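Tripeptidase (Staphylococcus aureus subsp. aureus, PDB 3RZA) probably cleaves short peptides as a metal-dependent tripeptidase of the M20/M25/M40 peptidase family. Local coordinates at residues 201-215 with 257-271. Sequence-based numbering, arbitrary orientation. Where two conformers were deposited one is given.
With CIT (citric acid), chain F.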
ATOM      1  N   GLN A 201      24.889  -1.443   6.595  1.00 18.56           N
ATOM      2  CA  GLN A 201      23.501  -1.206   6.181  1.00 16.97           C
ATOM      3  C   GLN A 201      22.672  -0.949   7.420  1.00 18.36           C
ATOM      4  O   GLN A 201      22.828  -1.647   8.418  1.00 17.52           O
ATOM      5  CB  GLN A 201      22.911  -2.379   5.417  1.00 18.27           C
ATOM      6  CG  GLN A 201      21.561  -2.024   4.691  1.00 24.18           C
ATOM      7  CD  GLN A 201      20.424  -3.046   4.859  1.00 31.05           C
ATOM      8  OE1 GLN A 201      19.283  -2.664   5.052  1.00 44.86           O
ATOM      9  NE2 GLN A 201      20.724  -4.317   4.720  1.00 31.15           N
HETATM   10  N   MSE A 202      21.806   0.064   7.345  1.00 19.72           N
HETATM   11  CA  MSE A 202      20.765   0.293   8.334  1.00 22.05           C
HETATM   12  C   MSE A 202      19.383   0.334   7.676  1.00 19.33           C
HETATM   13  O   MSE A 202      19.246   0.812   6.556  1.00 16.21           O
HETATM   14  CB  MSE A 202      21.039   1.602   9.068  1.00 22.52           C
HETATM   15  CG  MSE A 202      22.343   1.567   9.826  1.00 29.03           C
HETATM   16 SE   MSE A 202      22.460   2.907  11.151  0.75 25.07          SE
HETATM   17  CE  MSE A 202      24.302   2.621  11.768  1.00 35.61           C
ATOM     18  N   LEU A 203      18.379  -0.189   8.382  1.00 17.69           N
ATOM     19  CA  LEU A 203      16.957  -0.046   8.017  1.00 17.14           C
ATOM     20  C   LEU A 203      16.439   1.184   8.745  1.00 19.06           C
ATOM     21  O   LEU A 203      16.826   1.408   9.893  1.00 19.80           O
ATOM     22  CB  LEU A 203      16.133  -1.277   8.434  1.00 17.46           C
ATOM     23  CG  LEU A 203      16.535  -2.670   7.900  1.00 19.61           C
ATOM     24  CD1 LEU A 203      15.644  -3.775   8.492  1.00 18.65           C
ATOM     25  CD2 LEU A 203      16.496  -2.719   6.385  1.00 19.69           C
ATOM     26  N   ILE A 204      15.669   2.021   8.043  1.00 17.32           N
ATOM     27  CA  ILE A 204      14.961   3.145   8.669  0.50 17.74           C
ATOM     28  C   ILE A 204      13.501   3.043   8.246  1.00 18.56           C
ATOM     29  O   ILE A 204      13.192   2.914   7.059  1.00 16.82           O
ATOM     30  CB  ILE A 204      15.587   4.541   8.327  0.50 17.45           C
ATOM     31  CG1 ILE A 204      14.719   5.689   8.876  0.50 18.71           C
ATOM     32  CG2 ILE A 204      15.795   4.700   6.848  0.50 16.27           C
ATOM     33  CD1 ILE A 204      15.463   7.020   9.034  0.50 18.70           C
ATOM     34  N   SER A 205      12.614   3.023   9.231  1.00 17.35           N
ATOM     35  CA  SER A 205      11.187   3.048   8.968  1.00 20.10           C
ATOM     36  C   SER A 205      10.544   4.263   9.641  1.00 20.84           C
ATOM     37  O   SER A 205      10.969   4.678  10.709  1.00 19.36           O
ATOM     38  CB  SER A 205      10.553   1.765   9.453  1.00 18.94           C
ATOM     39  OG  SER A 205      11.106   0.656   8.774  1.00 22.34           O
ATOM     40  N   ALA A 206       9.529   4.828   8.983  1.00 19.68           N
ATOM     41  CA  ALA A 206       8.840   6.005   9.465  1.00 19.83           C
ATOM     42  C   ALA A 206       7.305   5.802   9.370  1.00 20.44           C
ATOM     43  O   ALA A 206       6.792   5.408   8.309  1.00 18.64           O
ATOM     44  CB  ALA A 206       9.279   7.228   8.676  1.00 19.62           C
ATOM     45  N   LYS A 207       6.608   5.964  10.496  1.00 18.52           N
ATOM     46  CA  LYS A 207       5.144   6.094  10.518  1.00 16.80           C
ATOM     47  C   LYS A 207       4.813   7.571  10.622  1.00 17.43           C
ATOM     48  O   LYS A 207       5.143   8.214  11.644  1.00 16.36           O
ATOM     49  CB  LYS A 207       4.561   5.332  11.688  1.00 20.84           C
ATOM     50  CG  LYS A 207       3.040   5.505  11.885  1.00 22.35           C
ATOM     51  CD  LYS A 207       2.552   4.491  12.847  1.00 23.91           C
ATOM     52  CE  LYS A 207       1.233   4.862  13.459  1.00 27.03           C
ATOM     53  NZ  LYS A 207       0.915   3.897  14.548  1.00 30.73           N
ATOM     54  N   ILE A 208       4.178   8.110   9.570  1.00 16.62           N
ATOM     55  CA  ILE A 208       3.814   9.518   9.499  1.00 19.18           C
ATOM     56  C   ILE A 208       2.314   9.604   9.798  1.00 19.53           C
ATOM     57  O   ILE A 208       1.512   8.979   9.100  1.00 18.45           O
ATOM     58  CB  ILE A 208       4.108  10.140   8.096  1.00 19.75           C
ATOM     59  CG1 ILE A 208       5.586   9.945   7.667  1.00 20.43           C
ATOM     60  CG2 ILE A 208       3.747  11.618   8.088  1.00 20.00           C
ATOM     61  CD1 ILE A 208       6.599  10.552   8.612  1.00 22.08           C
ATOM     62  N   ILE A 209       1.950  10.342  10.843  1.00 19.14           N
ATOM     63  CA  ILE A 209       0.545  10.559  11.218  1.00 20.66           C
ATOM     64  C   ILE A 209       0.115  11.995  10.895  1.00 21.53           C
ATOM     65  O   ILE A 209       0.829  12.956  11.232  1.00 20.72           O
ATOM     66  CB  ILE A 209       0.327  10.313  12.731  1.00 20.49           C
ATOM     67  CG1 ILE A 209       0.679   8.869  13.113  1.00 26.04           C
ATOM     68  CG2 ILE A 209      -1.122  10.654  13.147  1.00 23.83           C
ATOM     69  CD1 ILE A 209      -0.175   7.831  12.448  1.00 25.48           C
ATOM     70  N   GLY A 210      -1.059  12.132  10.278  1.00 21.34           N
ATOM     71  CA  GLY A 210      -1.710  13.422  10.081  1.00 20.16           C
ATOM     72  C   GLY A 210      -3.013  13.431  10.824  1.00 22.31           C
ATOM     73  O   GLY A 210      -3.103  12.857  11.912  1.00 25.30           O
ATOM     74  N   LYS A 211      -4.033  14.023  10.208  1.00 23.23           N
ATOM     75  CA  LYS A 211      -5.360  14.221  10.822  1.00 26.39           C
ATOM     76  C   LYS A 211      -6.418  14.031   9.729  1.00 22.95           C
ATOM     77  O   LYS A 211      -6.303  14.648   8.656  1.00 23.11           O
ATOM     78  CB  LYS A 211      -5.424  15.643  11.413  1.00 29.08           C
ATOM     79  CG  LYS A 211      -6.606  15.953  12.346  1.00 39.21           C
ATOM     80  CD  LYS A 211      -6.266  17.197  13.258  1.00 49.21           C
ATOM     81  CE  LYS A 211      -7.493  18.064  13.564  1.00 53.71           C
ATOM     82  NZ  LYS A 211      -8.659  17.253  14.030  1.00 56.01           N
ATOM     83  N   THR A 212      -7.397  13.147   9.977  1.00 23.19           N
ATOM     84  CA  THR A 212      -8.494  12.856   9.023  0.60 23.44           C
ATOM     85  C   THR A 212      -9.447  14.020   8.858  1.00 22.04           C
ATOM     86  O   THR A 212      -9.670  14.782   9.796  1.00 22.63           O
ATOM     87  CB  THR A 212      -9.408  11.666   9.473  0.60 24.70           C
ATOM     88  OG1 THR A 212      -9.908  11.901  10.796  0.60 30.75           O
ATOM     89  CG2 THR A 212      -8.693  10.417   9.458  0.60 26.42           C
ATOM     90  N   ALA A 213     -10.031  14.126   7.674  1.00 18.95           N
ATOM     91  CA  ALA A 213     -11.055  15.095   7.381  1.00 21.59           C
ATOM     92  C   ALA A 213     -11.622  14.705   6.040  1.00 19.84           C
ATOM     93  O   ALA A 213     -10.998  13.932   5.300  1.00 21.01           O
ATOM     94  CB  ALA A 213     -10.472  16.538   7.319  1.00 16.89           C
ATOM     95  N   HIS A 214     -12.772  15.253   5.715  1.00 20.62           N
ATOM     96  CA  HIS A 214     -13.355  15.047   4.388  1.00 23.44           C
ATOM     97  C   HIS A 214     -12.534  15.854   3.349  1.00 20.74           C
ATOM     98  O   HIS A 214     -12.019  16.942   3.660  1.00 22.71           O
ATOM     99  CB  HIS A 214     -14.847  15.419   4.382  1.00 23.71           C
ATOM    100  CG  HIS A 214     -15.599  14.800   3.249  1.00 32.73           C
ATOM    101  ND1 HIS A 214     -15.797  15.446   2.049  1.00 37.30           N
ATOM    102  CD2 HIS A 214     -16.129  13.563   3.101  1.00 35.89           C
ATOM    103  CE1 HIS A 214     -16.453  14.650   1.222  1.00 39.23           C
ATOM    104  NE2 HIS A 214     -16.666  13.500   1.836  1.00 40.49           N
ATOM    105  N   ALA A 215     -12.361  15.298   2.153  1.00 19.60           N
ATOM    106  CA  ALA A 215     -11.513  15.925   1.124  1.00 19.67           C
ATOM    107  C   ALA A 215     -12.076  17.257   0.596  1.00 21.85           C
ATOM    108  O   ALA A 215     -11.322  18.080   0.091  1.00 22.76           O
ATOM    109  CB  ALA A 215     -11.251  14.955  -0.030  1.00 18.73           C
ATOM    110  N   THR A 257     -10.244   8.192  -1.753  1.00 19.47           N
ATOM    111  CA  THR A 257     -10.007   9.483  -2.448  1.00 20.00           C
ATOM    112  C   THR A 257     -10.673  10.677  -1.770  1.00 19.62           C
ATOM    113  O   THR A 257     -10.104  11.771  -1.756  1.00 20.46           O
ATOM    114  CB  THR A 257     -10.403   9.419  -3.934  1.00 19.10           C
ATOM    115  OG1 THR A 257     -11.772   9.027  -4.058  1.00 22.04           O
ATOM    116  CG2 THR A 257      -9.515   8.418  -4.659  1.00 20.85           C
ATOM    117  N   ASN A 258     -11.822  10.437  -1.133  1.00 19.17           N
ATOM    118  CA  ASN A 258     -12.618  11.487  -0.471  1.00 19.43           C
ATOM    119  C   ASN A 258     -12.281  11.750   1.009  1.00 20.02           C
ATOM    120  O   ASN A 258     -12.992  12.533   1.664  1.00 17.72           O
ATOM    121  CB  ASN A 258     -14.125  11.195  -0.627  1.00 21.24           C
ATOM    122  CG  ASN A 258     -14.592   9.973   0.172  1.00 26.33           C
ATOM    123  OD1 ASN A 258     -13.844   9.016   0.359  1.00 23.87           O
ATOM    124  ND2 ASN A 258     -15.839  10.001   0.618  1.00 29.62           N
ATOM    125  N   ILE A 259     -11.196  11.139   1.511  1.00 17.89           N
ATOM    126  CA  ILE A 259     -10.726  11.320   2.894  1.00 19.42           C
ATOM    127  C   ILE A 259      -9.287  11.816   2.881  1.00 18.18           C
ATOM    128  O   ILE A 259      -8.454  11.255   2.167  1.00 20.36           O
ATOM    129  CB  ILE A 259     -10.825   9.957   3.670  1.00 20.42           C
ATOM    130  CG1 ILE A 259     -12.290   9.509   3.785  1.00 25.14           C
ATOM    131  CG2 ILE A 259     -10.185  10.059   5.053  1.00 26.09           C
ATOM    132  CD1 ILE A 259     -13.220  10.509   4.512  1.00 25.04           C
ATOM    133  N   VAL A 260      -8.989  12.867   3.655  1.00 20.44           N
ATOM    134  CA  VAL A 260      -7.599  13.291   3.877  1.00 18.59           C
ATOM    135  C   VAL A 260      -6.890  12.137   4.630  1.00 19.93           C
ATOM    136  O   VAL A 260      -7.374  11.696   5.681  1.00 21.98           O
ATOM    137  CB  VAL A 260      -7.481  14.661   4.657  1.00 20.58           C
ATOM    138  CG1 VAL A 260      -5.998  15.041   4.910  1.00 19.63           C
ATOM    139  CG2 VAL A 260      -8.160  15.793   3.898  1.00 15.94           C
ATOM    140  N   ALA A 261      -5.800  11.614   4.039  1.00 17.39           N
ATOM    141  CA  ALA A 261      -5.086  10.435   4.562  1.00 18.45           C
ATOM    142  C   ALA A 261      -4.367  10.777   5.851  1.00 16.81           C
ATOM    143  O   ALA A 261      -3.571  11.711   5.876  1.00 18.96           O
ATOM    144  CB  ALA A 261      -4.050   9.917   3.511  1.00 16.86           C
ATOM    145  N   ASP A 262      -4.644  10.038   6.920  1.00 19.28           N
ATOM    146  CA  ASP A 262      -4.026  10.333   8.237  1.00 19.98           C
ATOM    147  C   ASP A 262      -2.858   9.409   8.642  1.00 19.27           C
ATOM    148  O   ASP A 262      -2.351   9.550   9.770  1.00 19.73           O
ATOM    149  CB  ASP A 262      -5.084  10.396   9.346  1.00 20.19           C
ATOM    150  CG  ASP A 262      -5.685   9.038   9.693  1.00 24.09           C
ATOM    151  OD1 ASP A 262      -5.467   8.063   8.959  1.00 25.31           O
ATOM    152  OD2 ASP A 262      -6.430   8.976  10.698  1.00 33.06           O
ATOM    153  N   GLU A 263      -2.442   8.496   7.760  1.00 16.50           N
ATOM    154  CA  GLU A 263      -1.337   7.587   8.048  1.00 18.55           C
ATOM    155  C   GLU A 263      -0.605   7.112   6.819  1.00 17.43           C
ATOM    156  O   GLU A 263      -1.228   6.628   5.879  1.00 20.80           O
ATOM    157  CB  GLU A 263      -1.814   6.370   8.831  1.00 18.48           C
ATOM    158  CG  GLU A 263      -0.705   5.319   9.120  1.00 22.07           C
ATOM    159  CD  GLU A 263      -1.071   4.322  10.210  1.00 27.04           C
ATOM    160  OE1 GLU A 263      -2.132   4.466  10.808  1.00 31.09           O
ATOM    161  OE2 GLU A 263      -0.290   3.386  10.472  1.00 26.25           O
ATOM    162  N   VAL A 264       0.725   7.159   6.897  1.00 17.34           N
ATOM    163  CA  VAL A 264       1.605   6.590   5.897  1.00 18.78           C
ATOM    164  C   VAL A 264       2.715   5.831   6.598  1.00 19.67           C
ATOM    165  O   VAL A 264       3.313   6.345   7.553  1.00 18.56           O
ATOM    166  CB  VAL A 264       2.220   7.702   5.027  1.00 18.09           C
ATOM    167  CG1 VAL A 264       3.337   7.156   4.163  1.00 18.74           C
ATOM    168  CG2 VAL A 264       1.153   8.325   4.155  1.00 18.14           C
ATOM    169  N   ILE A 265       3.007   4.625   6.112  1.00 19.65           N
ATOM    170  CA  ILE A 265       4.158   3.834   6.564  1.00 19.63           C
ATOM    171  C   ILE A 265       5.174   3.849   5.453  1.00 18.10           C
ATOM    172  O   ILE A 265       4.819   3.537   4.303  1.00 20.21           O
ATOM    173  CB  ILE A 265       3.779   2.359   6.864  1.00 19.58           C
ATOM    174  CG1 ILE A 265       2.648   2.270   7.898  1.00 22.25           C
ATOM    175  CG2 ILE A 265       5.025   1.563   7.303  1.00 20.27           C
ATOM    176  CD1 ILE A 265       2.968   2.858   9.267  1.00 16.80           C
ATOM    177  N   LEU A 266       6.395   4.300   5.781  1.00 17.62           N
ATOM    178  CA  LEU A 266       7.553   4.275   4.878  0.50 17.94           C
ATOM    179  C   LEU A 266       8.518   3.233   5.387  1.00 17.64           C
ATOM    180  O   LEU A 266       8.744   3.165   6.586  1.00 18.47           O
ATOM    181  CB  LEU A 266       8.300   5.619   4.885  0.50 17.71           C
ATOM    182  CG  LEU A 266       7.634   6.892   4.385  0.50 17.37           C
ATOM    183  CD1 LEU A 266       7.113   6.675   3.004  0.50 19.62           C
ATOM    184  CD2 LEU A 266       6.542   7.345   5.316  0.50 17.34           C
ATOM    185  N   GLU A 267       9.123   2.467   4.477  1.00 18.06           N
ATOM    186  CA  GLU A 267      10.266   1.575   4.823  1.00 19.16           C
ATOM    187  C   GLU A 267      11.435   1.844   3.900  1.00 16.78           C
ATOM    188  O   GLU A 267      11.292   1.751   2.661  1.00 17.18           O
ATOM    189  CB  GLU A 267       9.874   0.106   4.757  1.00 17.97           C
ATOM    190  CG  GLU A 267       8.708  -0.241   5.694  1.00 21.40           C
ATOM    191  CD  GLU A 267       8.364  -1.731   5.703  1.00 25.35           C
ATOM    192  OE1 GLU A 267       9.287  -2.573   5.799  1.00 22.96           O
ATOM    193  OE2 GLU A 267       7.169  -2.046   5.587  1.00 30.09           O
ATOM    194  N   ALA A 268      12.573   2.175   4.504  1.00 13.91           N
ATOM    195  CA  ALA A 268      13.741   2.671   3.796  1.00 15.07           C
ATOM    196  C   ALA A 268      15.001   1.952   4.266  1.00 16.71           C
ATOM    197  O   ALA A 268      14.976   1.185   5.242  1.00 17.57           O
ATOM    198  CB  ALA A 268      13.881   4.188   4.002  1.00 14.49           C
ATOM    199  N   GLU A 269      16.096   2.170   3.540  1.00 17.29           N
ATOM    200  CA  GLU A 269      17.438   1.764   4.002  1.00 18.52           C
ATOM    201  C   GLU A 269      18.487   2.787   3.666  1.00 17.66           C
ATOM    202  O   GLU A 269      18.239   3.696   2.862  1.00 16.96           O
ATOM    203  CB  GLU A 269      17.854   0.426   3.395  1.00 19.75           C
ATOM    204  CG  GLU A 269      17.856   0.413   1.870  1.00 22.53           C
ATOM    205  CD  GLU A 269      18.934  -0.453   1.305  1.00 24.37           C
ATOM    206  OE1 GLU A 269      18.826  -1.694   1.441  1.00 24.58           O
ATOM    207  OE2 GLU A 269      19.897   0.103   0.719  1.00 27.24           O
ATOM    208  N   ALA A 270      19.663   2.615   4.272  1.00 16.00           N
ATOM    209  CA  ALA A 270      20.837   3.388   3.927  1.00 17.36           C
ATOM    210  C   ALA A 270      22.067   2.504   4.035  1.00 17.25           C
ATOM    211  O   ALA A 270      22.076   1.551   4.834  1.00 15.87           O
ATOM    212  CB  ALA A 270      20.952   4.589   4.847  1.00 18.24           C
ATOM    213  N   ARG A 271      23.074   2.784   3.196  1.00 16.82           N
ATOM    214  CA  ARG A 271      24.364   2.057   3.215  1.00 17.10           C
ATOM    215  C   ARG A 271      25.506   3.027   3.125  1.00 18.26           C
ATOM    216  O   ARG A 271      25.393   4.020   2.417  1.00 19.37           O
ATOM    217  CB  ARG A 271      24.476   1.053   2.046  1.00 17.34           C
ATOM    218  CG  ARG A 271      23.275   0.166   1.872  1.00 22.04           C
ATOM    219  CD  ARG A 271      23.461  -0.881   0.800  1.00 23.24           C
ATOM    220  NE  ARG A 271      22.208  -1.622   0.674  1.00 21.68           N
ATOM    221  CZ  ARG A 271      22.063  -2.936   0.444  1.00 22.95           C
ATOM    222  NH1 ARG A 271      23.098  -3.747   0.221  1.00 21.76           N
ATOM    223  NH2 ARG A 271      20.826  -3.443   0.383  1.00 16.84           N
TER
HETATM  224  C1  CIT F 406     -17.762  10.890  -3.679  1.00 57.61           C
HETATM  225  O1  CIT F 406     -18.277  10.086  -4.482  1.00 56.11           O
HETATM  226  O2  CIT F 406     -16.607  10.663  -3.255  1.00 50.56           O
HETATM  227  C2  CIT F 406     -18.546  12.110  -3.234  1.00 58.81           C
HETATM  228  C3  CIT F 406     -18.638  12.246  -1.699  1.00 60.97           C
HETATM  229  O7  CIT F 406     -17.307  12.419  -1.134  1.00 56.79           O
HETATM  230  C4  CIT F 406     -19.291  11.000  -1.061  1.00 60.95           C
HETATM  231  C5  CIT F 406     -19.396  11.083   0.440  1.00 62.07           C
HETATM  232  O3  CIT F 406     -20.515  10.956   0.966  1.00 64.69           O
HETATM  233  O4  CIT F 406     -18.391  11.273   1.167  1.00 60.29           O
HETATM  234  C6  CIT F 406     -19.430  13.518  -1.389  1.00 61.72           C
HETATM  235  O5  CIT F 406     -19.257  14.139  -0.307  1.00 62.45           O
HETATM  236  O6  CIT F 406     -20.249  13.982  -2.219  1.00 61.37           O
HETATM  237  O   HOH W   1      13.034  -0.218   6.837  1.00 17.44           O
HETATM  238  O   HOH W   2      -6.795  11.313  12.001  1.00 24.31           O
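M202, I204, A206 and I208 form hydrogen-bonded antiparallel pairs with A270, A268, L266 and V264, making strands 201-209 and 263-271 sheet neighbours; their axes run 156° apart. L266 N to A206 O, 2.8 Å, is nearly straight. Beyond intervening loops, with the register shifted by one, H214 and I259 form a single bridge, flanked by V260 N on A213 O at 2.8 Å and A215 N on N258 O.

Apolar contacts favour the face of I204 and I208: in the conformers given, I204 CG2 lies against A268 CB at 3.5 Å and I208 CG1 meets L266 CD2 at 3.6 Å.

On the other face, the Q201 amide stacks on the R271 guanidinium, planes 11° apart, with Q201 CG over its face, 4.1 Å from R271 NE. R271 grips the E269 carboxylate side-on in a salt bridge, NE to OE2 and NH2 to OE1, both 2.9 Å; its NH1 bonds G340 O. With CG anti to the backbone N (chi1 -160°), the H214 ring turns back over N258 O, 3.6 Å from its plane; ND1 bonds S216 OG, and NE2 a citrate probably from the crystallisation liquor.

Probably part of the lid or dimerisation domain, as in M20 peptidases, the pair lies between strands 299-312 and 244-253, helices 275-295 and 224-234 backing the I204/I208 face; H214 and A215 pack against R271 and E269 of the second subunit.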